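Local structure of putative beta-glucosidase (Bifidobacterium adolescentis, 5WAB) at residues A[547-552]-A[574-579]. The protein hydrolyses beta-glucosidic linkages as a glycoside hydrolase family 3 beta-glucosidase, and possibly also releases terminal alpha-L-arabinopyranosyl units from ginsenoside Rb2. Numbering follows the deposited sequence.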
ATOM      1  N   SER A 547      11.788 -17.310   7.149  1.00 33.24           N
ATOM      2  CA  SER A 547      12.664 -17.506   6.000  1.00 33.81           C
ATOM      3  C   SER A 547      13.302 -18.882   6.118  1.00 34.31           C
ATOM      4  O   SER A 547      13.239 -19.529   7.166  1.00 34.48           O
ATOM      5  CB  SER A 547      13.734 -16.412   5.893  1.00 35.10           C
ATOM      6  OG  SER A 547      14.804 -16.653   6.781  1.00 36.52           O
ATOM      7  N   TYR A 548      13.906 -19.339   5.022  1.00 34.09           N
ATOM      8  CA  TYR A 548      14.681 -20.572   5.078  1.00 34.52           C
ATOM      9  C   TYR A 548      16.034 -20.388   5.759  1.00 35.37           C
ATOM     10  O   TYR A 548      16.700 -21.386   6.055  1.00 38.77           O
ATOM     11  CB  TYR A 548      14.895 -21.133   3.666  1.00 34.22           C
ATOM     12  CG  TYR A 548      13.614 -21.525   2.957  1.00 33.07           C
ATOM     13  CD1 TYR A 548      12.439 -21.737   3.668  1.00 32.53           C
ATOM     14  CD2 TYR A 548      13.578 -21.667   1.572  1.00 32.85           C
ATOM     15  CE1 TYR A 548      11.265 -22.080   3.024  1.00 32.88           C
ATOM     16  CE2 TYR A 548      12.407 -22.013   0.917  1.00 33.28           C
ATOM     17  CZ  TYR A 548      11.253 -22.221   1.649  1.00 33.39           C
ATOM     18  OH  TYR A 548      10.084 -22.569   1.004  1.00 32.58           O
ATOM     19  N   ALA A 549      16.447 -19.154   6.033  1.00 50.90           N
ATOM     20  CA  ALA A 549      17.723 -18.864   6.671  1.00 50.71           C
ATOM     21  C   ALA A 549      17.510 -18.355   8.089  1.00 48.25           C
ATOM     22  O   ALA A 549      16.389 -18.073   8.517  1.00 46.50           O
ATOM     23  CB  ALA A 549      18.516 -17.836   5.857  1.00 46.10           C
ATOM     24  N   THR A 550      18.612 -18.234   8.823  1.00 44.97           N
ATOM     25  CA  THR A 550      18.611 -17.648  10.154  1.00 45.52           C
ATOM     26  C   THR A 550      19.517 -16.426  10.162  1.00 44.66           C
ATOM     27  O   THR A 550      20.529 -16.381   9.455  1.00 45.15           O
ATOM     28  CB  THR A 550      19.072 -18.652  11.228  1.00 45.11           C
ATOM     29  OG1 THR A 550      20.399 -19.107  10.934  1.00 46.90           O
ATOM     30  CG2 THR A 550      18.131 -19.841  11.288  1.00 45.68           C
ATOM     31  N   PHE A 551      19.140 -15.426  10.956  1.00 43.11           N
ATOM     32  CA  PHE A 551      19.873 -14.170  11.015  1.00 41.89           C
ATOM     33  C   PHE A 551      20.070 -13.752  12.465  1.00 40.88           C
ATOM     34  O   PHE A 551      19.296 -14.125  13.350  1.00 40.42           O
ATOM     35  CB  PHE A 551      19.146 -13.065  10.221  1.00 40.55           C
ATOM     36  CG  PHE A 551      18.987 -13.384   8.759  1.00 41.29           C
ATOM     37  CD1 PHE A 551      17.910 -14.139   8.314  1.00 40.93           C
ATOM     38  CD2 PHE A 551      19.923 -12.954   7.833  1.00 42.08           C
ATOM     39  CE1 PHE A 551      17.764 -14.451   6.976  1.00 41.78           C
ATOM     40  CE2 PHE A 551      19.781 -13.261   6.487  1.00 43.19           C
ATOM     41  CZ  PHE A 551      18.700 -14.011   6.059  1.00 42.80           C
ATOM     42  N   ALA A 552      21.120 -12.970  12.694  1.00 41.13           N
ATOM     43  CA  ALA A 552      21.442 -12.443  14.011  1.00 40.90           C
ATOM     44  C   ALA A 552      21.812 -10.977  13.873  1.00 41.15           C
ATOM     45  O   ALA A 552      22.490 -10.589  12.917  1.00 41.65           O
ATOM     46  CB  ALA A 552      22.591 -13.218  14.665  1.00 42.93           C
ATOM     47  N   ASN A 574      23.842 -13.410   8.250  1.00 41.59           N
ATOM     48  CA  ASN A 574      23.216 -14.677   7.885  1.00 41.90           C
ATOM     49  C   ASN A 574      23.993 -15.804   8.559  1.00 44.83           C
ATOM     50  O   ASN A 574      25.110 -16.131   8.145  1.00 46.12           O
ATOM     51  CB  ASN A 574      23.190 -14.846   6.371  1.00 40.44           C
ATOM     52  CG  ASN A 574      22.369 -16.045   5.928  1.00 40.36           C
ATOM     53  OD1 ASN A 574      22.191 -17.010   6.674  1.00 41.01           O
ATOM     54  ND2 ASN A 574      21.872 -15.991   4.702  1.00 39.95           N
ATOM     55  N   THR A 575      23.404 -16.400   9.597  1.00 45.28           N
ATOM     56  CA  THR A 575      24.055 -17.429  10.397  1.00 47.36           C
ATOM     57  C   THR A 575      23.685 -18.843   9.960  1.00 49.79           C
ATOM     58  O   THR A 575      23.787 -19.775  10.762  1.00 53.69           O
ATOM     59  CB  THR A 575      23.708 -17.240  11.874  1.00 47.24           C
ATOM     60  OG1 THR A 575      22.288 -17.342  12.045  1.00 45.95           O
ATOM     61  CG2 THR A 575      24.177 -15.875  12.366  1.00 46.71           C
ATOM     62  N   SER A 576      23.271 -19.028   8.713  1.00 49.73           N
ATOM     63  CA  SER A 576      22.805 -20.319   8.225  1.00 50.52           C
ATOM     64  C   SER A 576      23.617 -20.738   7.000  1.00 51.28           C
ATOM     65  O   SER A 576      24.634 -20.128   6.664  1.00 51.75           O
ATOM     66  CB  SER A 576      21.308 -20.259   7.916  1.00 49.62           C
ATOM     67  OG  SER A 576      21.067 -19.510   6.737  1.00 49.58           O
ATOM     68  N   ASP A 577      23.162 -21.801   6.336  1.00 53.13           N
ATOM     69  CA  ASP A 577      23.761 -22.278   5.096  1.00 54.36           C
ATOM     70  C   ASP A 577      22.939 -21.905   3.871  1.00 50.46           C
ATOM     71  O   ASP A 577      23.219 -22.402   2.775  1.00 50.59           O
ATOM     72  CB  ASP A 577      23.942 -23.797   5.136  1.00 58.20           C
ATOM     73  CG  ASP A 577      24.838 -24.247   6.265  1.00 62.16           C
ATOM     74  OD1 ASP A 577      25.865 -23.577   6.508  1.00 63.54           O
ATOM     75  OD2 ASP A 577      24.520 -25.276   6.901  1.00 64.08           O
ATOM     76  N   VAL A 578      21.938 -21.045   4.030  1.00 46.24           N
ATOM     77  CA  VAL A 578      21.012 -20.704   2.958  1.00 43.08           C
ATOM     78  C   VAL A 578      21.120 -19.216   2.666  1.00 41.26           C
ATOM     79  O   VAL A 578      21.061 -18.391   3.584  1.00 40.22           O
ATOM     80  CB  VAL A 578      19.567 -21.082   3.323  1.00 40.21           C
ATOM     81  CG1 VAL A 578      18.617 -20.688   2.194  1.00 37.72           C
ATOM     82  CG2 VAL A 578      19.479 -22.571   3.642  1.00 40.46           C
ATOM     83  N   ASP A 579      21.263 -18.878   1.390  1.00 41.49           N
ATOM     84  CA  ASP A 579      21.242 -17.485   0.963  1.00 40.46           C
ATOM     85  C   ASP A 579      19.809 -16.966   1.027  1.00 38.91           C
ATOM     86  O   ASP A 579      18.903 -17.561   0.431  1.00 38.87           O
ATOM     87  CB  ASP A 579      21.801 -17.355  -0.454  1.00 41.12           C
ATOM     88  CG  ASP A 579      23.210 -17.932  -0.594  1.00 42.60           C
ATOM     89  OD1 ASP A 579      23.844 -18.246   0.436  1.00 42.59           O
ATOM     90  OD2 ASP A 579      23.685 -18.076  -1.741  1.00 43.20           O
TER
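An antiparallel strand end passing into a loop-on-loop contact joins 547-552, which leads into strand 551-560 of the fibronectin type III-like domain, to 574-579, the end of strand 566-574 and the loop that follows it. Phe551 and Asn574 form a non-hydrogen-bonded antiparallel pair, the ring crossing the asparagine side chain obliquely, with CE2 of Phe551 3.8 Å from CB of Asn574. Just beyond, Thr575 N donates to Thr550 O (2.9 Å), from above the carbonyl plane, and the two threonine side chains cross at about a right angle, Thr550 OG1 and Thr575 OG1 sharing a hydrogen bond of 2.8 Å. Asn574 organises the turn: with CG anti to its backbone N (chi1 -171°), OD1 accepts from Ser576 N, closing an Asx turn, and also from Ser576 OG, while Asn574 ND2 reaches Val578 O at 2.8 Å and also Leu610 O. Ser576 OG in turn accepts from Val578 N, an ST turn, and meets CB of Ala549 at 3.2 Å. An alanine at Asn574 would probably loosen this turn, because Ser576 loses an acceptor and Val578 O a donor. Tyr548 sets CB against Val578 CG1, its OH bonding Val483 O. The chemistry thus implies a loop shaped largely by its own polar side chains.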